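Local coordinates for D-glycero-beta-D-manno-heptose-1,7-bisphosphate 7-phosphatase (Mesorhizobium loti, PDB 2O2X), which removes the C-7 phosphate of D-glycero-beta-D-manno-heptose 1,7-bisphosphate in a magnesium-dependent step on the route to ADP-L-glycero-beta-D-manno-heptose, at residues D37-I42 with D47-P52; N43-Y48 with G161-D166; T79-I84 with S92-V97. One frame throughout, in Å; residues are numbered along the deposited sequence. Where two conformers were deposited one is given.

Overall arrangement
Leaving strand 34-36, the chain makes contact 1 almost at once: 37-42 meets 47-52 and closes a short loop that runs on to helix 62-71. Contact 2 starts inside that loop, at 43-48, and crosses it, because its partner 161-166 comes more than a hundred residues later, where strand 158-161 gives way to helix 164-172. Contact 3 falls within this long excursion, joining the end of strand 75-80 to helix 91-107. Contacts 1 and 2 share Asp47 and Tyr48, and contact 1 touches contact 3 through Arg38 and Asp39. Together they gather neighbouring strand ends of the Rossmann-like sheet around the active site.

Contact 1: residues D37-I42 with D47-P52; sequences DRDGTI and DYPSDP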
loop_
_atom_site.group_PDB
_atom_site.type_symbol
_atom_site.label_atom_id
_atom_site.label_comp_id
_atom_site.label_asym_id
_atom_site.label_seq_id
_atom_site.Cartn_x
_atom_site.Cartn_y
_atom_site.Cartn_z
ATOM N N ASP A 37 -0.623 2.331 1.335
ATOM C CA ASP A 37 -1.928 1.908 1.846
ATOM C C ASP A 37 -2.997 2.317 0.794
ATOM O O ASP A 37 -2.723 3.132 -0.103
ATOM C CB ASP A 37 -2.185 2.583 3.206
ATOM C CG ASP A 37 -3.450 2.058 3.906
ATOM O OD1 ASP A 37 -3.924 0.954 3.642
ATOM O OD2 ASP A 37 -3.951 2.776 4.780
ATOM N N ARG A 38 -4.210 1.748 0.872
ATOM C CA ARG A 38 -5.249 2.058 -0.086
ATOM C C ARG A 38 -6.269 3.062 0.500
ATOM O O ARG A 38 -6.281 4.227 0.091
ATOM C CB ARG A 38 -5.909 0.796 -0.643
ATOM C CG ARG A 38 -6.548 1.057 -2.013
ATOM C CD ARG A 38 -7.584 0.004 -2.389
ATOM N NE ARG A 38 -8.787 0.193 -1.595
ATOM C CZ ARG A 38 -9.741 -0.717 -1.436
ATOM N NH1 ARG A 38 -9.659 -1.900 -2.034
ATOM N NH2 ARG A 38 -10.763 -0.435 -0.661
ATOM N N ASP A 39 -7.114 2.634 1.431
ATOM C CA ASP A 39 -8.183 3.474 1.955
ATOM C C ASP A 39 -7.601 4.574 2.835
ATOM O O ASP A 39 -7.006 4.282 3.884
ATOM C CB ASP A 39 -9.168 2.619 2.751
ATOM C CG ASP A 39 -9.813 1.518 1.915
ATOM O OD1 ASP A 39 -10.402 1.824 0.870
ATOM O OD2 ASP A 39 -9.762 0.352 2.359
ATOM N N GLY A 40 -7.819 5.829 2.442
ATOM C CA GLY A 40 -7.211 6.976 3.110
ATOM C C GLY A 40 -5.937 7.511 2.469
ATOM O O GLY A 40 -5.416 8.577 2.857
ATOM N N THR A 41 -5.442 6.820 1.440
ATOM C CA THR A 41 -4.178 7.154 0.799
ATOM C C THR A 41 -4.397 7.286 -0.703
ATOM O O THR A 41 -4.308 8.393 -1.246
ATOM C CB THR A 41 -3.077 6.126 1.165
ATOM O OG1 THR A 41 -2.827 6.194 2.567
ATOM C CG2 THR A 41 -1.768 6.396 0.446
ATOM N N ILE A 42 -4.769 6.193 -1.373
ATOM C CA ILE A 42 -5.117 6.199 -2.769
ATOM C C ILE A 42 -6.549 6.616 -2.992
ATOM O O ILE A 42 -6.811 7.407 -3.901
ATOM C CB ILE A 42 -4.861 4.796 -3.382
ATOM C CG1 ILE A 42 -3.385 4.450 -3.299
ATOM C CG2 ILE A 42 -5.367 4.741 -4.837
ATOM C CD1 ILE A 42 -3.096 3.009 -3.709
ATOM N N ASP A 47 -15.912 3.854 6.108
ATOM C CA ASP A 47 -16.058 2.805 7.102
ATOM C C ASP A 47 -16.173 1.426 6.454
ATOM O O ASP A 47 -15.623 0.463 6.969
ATOM C CB ASP A 47 -17.307 3.035 7.975
ATOM C CG ASP A 47 -17.158 4.194 8.951
ATOM O OD1 ASP A 47 -16.021 4.564 9.290
ATOM O OD2 ASP A 47 -18.207 4.724 9.391
ATOM N N TYR A 48 -16.893 1.351 5.338
ATOM C CA TYR A 48 -17.257 0.076 4.736
ATOM C C TYR A 48 -16.955 0.092 3.241
ATOM O O TYR A 48 -17.814 0.411 2.449
ATOM C CB TYR A 48 -18.744 -0.230 4.961
ATOM C CG TYR A 48 -19.212 -0.117 6.384
ATOM C CD1 TYR A 48 -18.890 -1.082 7.316
ATOM C CD2 TYR A 48 -19.967 0.956 6.796
ATOM C CE1 TYR A 48 -19.311 -0.975 8.630
ATOM C CE2 TYR A 48 -20.395 1.069 8.093
ATOM C CZ TYR A 48 -20.063 0.109 9.008
ATOM O OH TYR A 48 -20.498 0.220 10.325
ATOM N N PRO A 49 -15.691 -0.158 2.854
ATOM C CA PRO A 49 -15.309 -0.048 1.454
ATOM C C PRO A 49 -15.761 -1.240 0.618
ATOM O O PRO A 49 -14.930 -1.959 0.074
ATOM C CB PRO A 49 -13.785 0.049 1.521
ATOM C CG PRO A 49 -13.428 -0.700 2.734
ATOM C CD PRO A 49 -14.518 -0.439 3.711
ATOM N N SER A 50 -17.075 -1.430 0.521
ATOM C CA SER A 50 -17.670 -2.580 -0.200
ATOM C C SER A 50 -18.410 -2.199 -1.488
ATOM O O SER A 50 -18.782 -3.090 -2.261
ATOM C CB SER A 50 -18.659 -3.288 0.714
ATOM O OG SER A 50 -19.737 -2.411 1.041
ATOM N N ASP A 51 -18.648 -0.905 -1.727
ATOM C CA ASP A 51 -19.484 -0.478 -2.859
ATOM C C ASP A 51 -18.603 0.246 -3.857
ATOM O O ASP A 51 -18.140 1.348 -3.598
ATOM C CB ASP A 51 -20.637 0.411 -2.369
ATOM C CG ASP A 51 -21.660 0.704 -3.467
ATOM O OD1 ASP A 51 -21.304 0.586 -4.647
ATOM O OD2 ASP A 51 -22.835 1.020 -3.133
ATOM N N PRO A 52 -18.338 -0.376 -5.020
ATOM C CA PRO A 52 -17.450 0.286 -5.961
ATOM C C PRO A 52 -17.922 1.653 -6.437
ATOM O O PRO A 52 -17.115 2.528 -6.758
ATOM C CB PRO A 52 -17.345 -0.689 -7.131
ATOM C CG PRO A 52 -18.200 -1.819 -6.829
ATOM C CD PRO A 52 -18.814 -1.691 -5.500
HETATM O O HOH W 1 -12.299 -2.935 -0.218
#
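The DxDGT signature of the HAD phosphatases, their first conserved motif, follows strand 34-36 and presents Arg38 and Asp39 to Pro49 further along the same loop. By similarity Asp37 is the nucleophile and Asp39 the proton donor, so the contact belongs to the catalytic centre. The Arg38 chain leaves with CG opposite the backbone N (chi1 -156°) and bends at chi3 (73°), which turns the guanidinium back toward Asp39. There NH2 gives OD1 of Asp39 a salt bridge of 2.8 Å, nearly straight at 161°; OD1 is met on its syn side, close to the guanidinium plane. Asn43 adds to this pair: its ND2 also bonds Asp39 OD1, and its OD1 takes a weak bond from Arg38 NE.

Pro49 rests against the paired groups with its ring carbons. Its CB sits at the guanidinium edge, 3.8 Å from Arg38 NH2. Its neighbour in the ring, Pro49 CG, lies 3.8 Å from Asp39 OD2. These are van der Waals contacts, and the proline ring meets the aspartate side chain at about a right angle. Pro49 is the centre of an inverse gamma turn, in which Ser50 N bonds Tyr48 O.

Behind the side chains the backbone of the signature curls tightly, Arg38 O accepting from both Thr41 N and Ile42 N. Gly40 sits in this curl with backbone angles at which a CB would run into the carbonyl O of Asp39. The polar link between the two segments is a water: it accepts from Arg38 NH2 at 3.0 Å and donates to Pro49 O at 2.8 Å.

Contact 2: residues N43-Y48 with G161-D166; sequences NVDTDY and GDKLAD
Lys163 reaches over to Asp45 from motif IV of the HAD fold, the GDxxxD sequence that starts at Gly161, on the way from strand 158-161 into helix 164-172. Its CB, CG and CD carry the chain outward almost fully extended, with CG opposite the carbonyl carbon (chi1 -73°). CE is the first atom to come close to the other segment, lying 3.7 Å from Asp45 OD2. At the last bond the chain bends (chi4 85°), and this turn sets NZ between two carboxylates. It makes a salt bridge of 2.9 Å to Asp45 OD2, approaching from well above that carboxylate's plane, and another of 2.7 Å to Asp162 OD1, which offers its syn lone pair.

One ammonium thus ties together two acidic groups, with Asp45 OD2 only 4.2 Å from Asp162 OD2. A water spans the same gap, donating to Asp45 OD2 at 2.8 Å and to Asp162 OD2 at 2.6 Å. Lysine and water together probably offset much of the repulsion between the two acids. By similarity Asp162 and Lys163 bind magnesium, while Asp45 and Lys163 bind substrate, so the network belongs to the site; a glycerol, probably from the crystallisation liquor, makes a weak bond to Asp45 OD2 there.

The base of the lysine is held as well. Its backbone N bonds OD2 of Asp166, the second aspartate of the motif, and its O accepts from Asp166 N at the start of the helix. Gly161 lies close to that carboxylate, and a CB on it would clash with Asp166 OD2, only 2.1 Å away.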
loop_
_atom_site.group_PDB
_atom_site.type_symbol
_atom_site.label_atom_id
_atom_site.label_comp_id
_atom_site.label_asym_id
_atom_site.label_seq_id
_atom_site.Cartn_x
_atom_site.Cartn_y
_atom_site.Cartn_z
ATOM N N ASN A 43 -7.457 6.080 -2.200
ATOM C CA ASN A 43 -8.863 6.469 -2.296
ATOM C C ASN A 43 -9.333 7.061 -0.993
ATOM O O ASN A 43 -8.713 6.891 0.067
ATOM C CB ASN A 43 -9.758 5.292 -2.737
ATOM C CG ASN A 43 -9.725 4.121 -1.786
ATOM O OD1 ASN A 43 -8.899 3.241 -1.940
ATOM N ND2 ASN A 43 -10.617 4.103 -0.802
ATOM N N VAL A 44 -10.415 7.816 -1.064
ATOM C CA VAL A 44 -10.967 8.429 0.107
ATOM C C VAL A 44 -11.421 7.344 1.086
ATOM O O VAL A 44 -12.057 6.351 0.693
ATOM C CB VAL A 44 -12.141 9.357 -0.268
ATOM C CG1 VAL A 44 -12.809 9.919 0.990
ATOM C CG2 VAL A 44 -11.666 10.487 -1.160
ATOM N N ASP A 45 -11.109 7.524 2.358
ATOM C CA ASP A 45 -11.396 6.495 3.346
ATOM C C ASP A 45 -12.892 6.447 3.619
ATOM O O ASP A 45 -13.606 7.448 3.475
ATOM C CB ASP A 45 -10.652 6.789 4.645
ATOM C CG ASP A 45 -10.393 5.533 5.486
ATOM O OD1 ASP A 45 -10.789 4.419 5.112
ATOM O OD2 ASP A 45 -9.782 5.677 6.561
ATOM N N THR A 46 -13.355 5.283 4.017
ATOM C CA THR A 46 -14.761 5.083 4.376
ATOM C C THR A 46 -14.850 3.901 5.321
ATOM O O THR A 46 -13.991 3.027 5.311
ATOM C CB THR A 46 -15.658 4.866 3.111
ATOM O OG1 THR A 46 -17.030 5.157 3.418
ATOM C CG2 THR A 46 -15.560 3.474 2.583
ATOM N N ASP A 47 -15.912 3.854 6.108
ATOM C CA ASP A 47 -16.058 2.805 7.102
ATOM C C ASP A 47 -16.173 1.426 6.454
ATOM O O ASP A 47 -15.623 0.463 6.969
ATOM C CB ASP A 47 -17.307 3.035 7.975
ATOM C CG ASP A 47 -17.158 4.194 8.951
ATOM O OD1 ASP A 47 -16.021 4.564 9.290
ATOM O OD2 ASP A 47 -18.207 4.724 9.391
ATOM N N TYR A 48 -16.893 1.351 5.338
ATOM C CA TYR A 48 -17.257 0.076 4.736
ATOM C C TYR A 48 -16.955 0.092 3.241
ATOM O O TYR A 48 -17.814 0.411 2.449
ATOM C CB TYR A 48 -18.744 -0.230 4.961
ATOM C CG TYR A 48 -19.212 -0.117 6.384
ATOM C CD1 TYR A 48 -18.890 -1.082 7.316
ATOM C CD2 TYR A 48 -19.967 0.956 6.796
ATOM C CE1 TYR A 48 -19.311 -0.975 8.630
ATOM C CE2 TYR A 48 -20.395 1.069 8.093
ATOM C CZ TYR A 48 -20.063 0.109 9.008
ATOM O OH TYR A 48 -20.498 0.220 10.325
ATOM N N GLY A 161 1.032 6.103 3.991
ATOM C CA GLY A 161 -0.296 5.762 4.468
ATOM C C GLY A 161 -0.828 6.796 5.428
ATOM O O GLY A 161 -0.064 7.694 5.815
ATOM N N ASP A 162 -2.085 6.668 5.852
ATOM C CA ASP A 162 -2.647 7.661 6.774
ATOM C C ASP A 162 -2.801 7.150 8.181
ATOM O O ASP A 162 -3.344 7.853 9.030
ATOM C CB ASP A 162 -3.973 8.253 6.247
ATOM C CG ASP A 162 -5.191 7.383 6.514
ATOM O OD1 ASP A 162 -5.082 6.166 6.408
ATOM O OD2 ASP A 162 -6.261 7.964 6.778
ATOM N N LYS A 163 -2.312 5.940 8.446
ATOM C CA LYS A 163 -2.413 5.367 9.787
ATOM C C LYS A 163 -1.037 5.068 10.356
ATOM O O LYS A 163 -0.105 4.728 9.641
ATOM C CB LYS A 163 -3.327 4.139 9.762
ATOM C CG LYS A 163 -4.805 4.597 9.588
ATOM C CD LYS A 163 -5.791 3.539 9.117
ATOM C CE LYS A 163 -7.132 4.195 8.654
ATOM N NZ LYS A 163 -7.158 4.690 7.209
ATOM N N LEU A 164 -0.905 5.202 11.669
ATOM C CA LEU A 164 0.349 4.867 12.335
ATOM C C LEU A 164 0.781 3.433 12.039
ATOM O O LEU A 164 1.976 3.171 11.908
ATOM C CB LEU A 164 0.250 5.077 13.843
ATOM C CG LEU A 164 1.593 4.992 14.583
ATOM C CD1 LEU A 164 2.582 6.055 14.086
ATOM C CD2 LEU A 164 1.350 5.162 16.082
ATOM N N ALA A 165 -0.173 2.517 11.888
ATOM C CA ALA A 165 0.162 1.133 11.566
ATOM C C ALA A 165 0.963 0.979 10.282
ATOM O O ALA A 165 1.735 0.048 10.150
ATOM C CB ALA A 165 -1.095 0.297 11.470
ATOM N N ASP A 166 0.773 1.885 9.325
ATOM C CA ASP A 166 1.560 1.850 8.107
ATOM C C ASP A 166 3.030 2.205 8.381
ATOM O O ASP A 166 3.956 1.634 7.786
ATOM C CB ASP A 166 1.007 2.834 7.069
ATOM C CG ASP A 166 -0.437 2.529 6.647
ATOM O OD1 ASP A 166 -0.632 1.365 6.315
ATOM O OD2 ASP A 166 -1.355 3.429 6.644
HETATM O O HOH W 2 -8.788 8.053 7.548
#

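Contact 3: residues T79-I84 with S92-V97; sequences TNQSGI and SAFAAV
Phe94 points its ring at the strand end because CG stands opposite its own backbone N (chi1 174°), while Gln81 folds at chi2 (-75°) to lay its amide beside that ring. The two side chains cross at about a right angle, with amide and ring planes 53° apart. Gln81 CD and CG each come within 3.7 Å of Phe94 CD1, an oblique approach along the CD1-CE1 side of the ring. OE1 of Gln81 also lies 3.7 Å from Phe94 CD1.

NE2 of the same amide, though still near the ring, does the polar work. It donates to Thr79 OG1 at 2.9 Å, nearly straight and within the amide plane, and gives a second bond to Asp39 OD2. Gln81, itself a substrate-binding residue by similarity, thereby links two active-site residues: Thr79 is assigned by similarity to stabilising the phosphoryl group, and its place at the end of strand 75-80 matches motif II of the HAD enzymes. A leucine here carries no amide, so Thr79 OG1 and Asp39 OD2 would probably lose the donor they share, although Asp39 keeps the bonds at OD1.

Two apolar groups complete the contact. Thr79 CG2, in the crowded position between backbone N and carbonyl carbon, lies 4.1 Å from Phe94 CE1 on the ring, and Ile84 CD1 is 4.2 Å from Phe94 CB at its base. Helix 91-107 thus presses Phe94 onto the end of strand 75-80 and the short turn of helix 82-85. Around the ring, Trp18 and Trp91 make T-shaped stacks with it, and Val115 and Ala117 of the adjacent strand 114-118 also touch it, so the helix packs across two neighbouring strands.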
loop_
_atom_site.group_PDB
_atom_site.type_symbol
_atom_site.label_atom_id
_atom_site.label_comp_id
_atom_site.label_asym_id
_atom_site.label_seq_id
_atom_site.Cartn_x
_atom_site.Cartn_y
_atom_site.Cartn_z
ATOM N N THR A 79 -2.882 -3.396 2.104
ATOM C CA THR A 79 -4.134 -2.884 2.702
ATOM C C THR A 79 -4.707 -3.891 3.691
ATOM O O THR A 79 -4.842 -5.069 3.371
ATOM C CB THR A 79 -5.186 -2.507 1.617
ATOM O OG1 THR A 79 -6.422 -2.111 2.218
ATOM C CG2 THR A 79 -5.485 -3.627 0.659
ATOM N N ASN A 80 -5.075 -3.416 4.879
ATOM C CA ASN A 80 -5.869 -4.194 5.815
ATOM C C ASN A 80 -7.344 -3.993 5.438
ATOM O O ASN A 80 -7.822 -2.879 5.242
ATOM C CB ASN A 80 -5.725 -3.725 7.266
ATOM C CG ASN A 80 -4.351 -4.026 7.920
ATOM O OD1 ASN A 80 -3.534 -4.800 7.412
ATOM N ND2 ASN A 80 -4.126 -3.430 9.108
ATOM N N GLN A 81 -8.065 -5.098 5.330
ATOM C CA GLN A 81 -9.482 -5.132 5.020
ATOM C C GLN A 81 -10.241 -5.859 6.119
ATOM O O GLN A 81 -10.853 -6.930 5.896
ATOM C CB GLN A 81 -9.674 -5.782 3.641
ATOM C CG GLN A 81 -9.076 -4.961 2.490
ATOM C CD GLN A 81 -9.904 -3.746 2.148
ATOM O OE1 GLN A 81 -11.141 -3.822 2.065
ATOM N NE2 GLN A 81 -9.238 -2.614 1.927
ATOM N N SER A 82 -10.233 -5.281 7.316
ATOM C CA SER A 82 -10.842 -5.932 8.482
ATOM C C SER A 82 -12.334 -6.116 8.343
ATOM O O SER A 82 -12.900 -6.974 9.016
ATOM C CB SER A 82 -10.563 -5.135 9.751
ATOM O OG SER A 82 -11.293 -3.919 9.753
ATOM N N GLY A 83 -12.980 -5.352 7.470
ATOM C CA GLY A 83 -14.416 -5.492 7.284
ATOM C C GLY A 83 -14.785 -6.894 6.851
ATOM O O GLY A 83 -15.907 -7.334 7.083
ATOM N N ILE A 84 -13.853 -7.607 6.204
ATOM C CA ILE A 84 -14.093 -8.976 5.776
ATOM C C ILE A 84 -14.227 -9.902 6.981
ATOM O O ILE A 84 -15.196 -10.645 7.063
ATOM C CB ILE A 84 -13.004 -9.442 4.748
ATOM C CG1 ILE A 84 -13.118 -8.574 3.492
ATOM C CG2 ILE A 84 -13.185 -10.909 4.395
ATOM C CD1 ILE A 84 -12.038 -8.772 2.466
ATOM N N SER A 92 -15.340 -10.991 -2.593
ATOM C CA SER A 92 -15.914 -10.583 -3.877
ATOM C C SER A 92 -16.140 -9.074 -3.960
ATOM O O SER A 92 -15.880 -8.447 -4.984
ATOM C CB SER A 92 -17.208 -11.346 -4.145
ATOM O OG SER A 92 -16.872 -12.690 -4.436
ATOM N N ALA A 93 -16.587 -8.500 -2.857
ATOM C CA ALA A 93 -16.725 -7.053 -2.788
ATOM C C ALA A 93 -15.355 -6.372 -2.885
ATOM O O ALA A 93 -15.205 -5.362 -3.584
ATOM C CB ALA A 93 -17.432 -6.643 -1.540
ATOM N N PHE A 94 -14.348 -6.912 -2.184
ATOM C CA PHE A 94 -12.998 -6.374 -2.303
ATOM C C PHE A 94 -12.561 -6.396 -3.768
ATOM O O PHE A 94 -11.979 -5.441 -4.287
ATOM C CB PHE A 94 -11.986 -7.163 -1.455
ATOM C CG PHE A 94 -10.565 -6.715 -1.667
ATOM C CD1 PHE A 94 -10.097 -5.553 -1.057
ATOM C CD2 PHE A 94 -9.715 -7.379 -2.517
ATOM C CE1 PHE A 94 -8.828 -5.125 -1.247
ATOM C CE2 PHE A 94 -8.447 -6.941 -2.741
ATOM C CZ PHE A 94 -7.988 -5.817 -2.103
ATOM N N ALA A 95 -12.813 -7.503 -4.462
ATOM C CA ALA A 95 -12.398 -7.591 -5.855
ATOM C C ALA A 95 -13.032 -6.488 -6.712
ATOM O O ALA A 95 -12.365 -5.839 -7.517
ATOM C CB ALA A 95 -12.740 -8.988 -6.437
ATOM N N ALA A 96 -14.325 -6.273 -6.522
ATOM C CA ALA A 96 -15.036 -5.225 -7.258
ATOM C C ALA A 96 -14.543 -3.805 -6.924
ATOM O O ALA A 96 -14.342 -2.978 -7.805
ATOM C CB ALA A 96 -16.515 -5.327 -6.986
ATOM N N VAL A 97 -14.377 -3.539 -5.638
ATOM C CA VAL A 97 -13.940 -2.223 -5.187
ATOM C C VAL A 97 -12.507 -1.962 -5.616
ATOM O O VAL A 97 -12.182 -0.869 -6.129
ATOM C CB VAL A 97 -14.093 -2.104 -3.660
ATOM C CG1 VAL A 97 -13.369 -0.863 -3.107
ATOM C CG2 VAL A 97 -15.547 -2.070 -3.287
#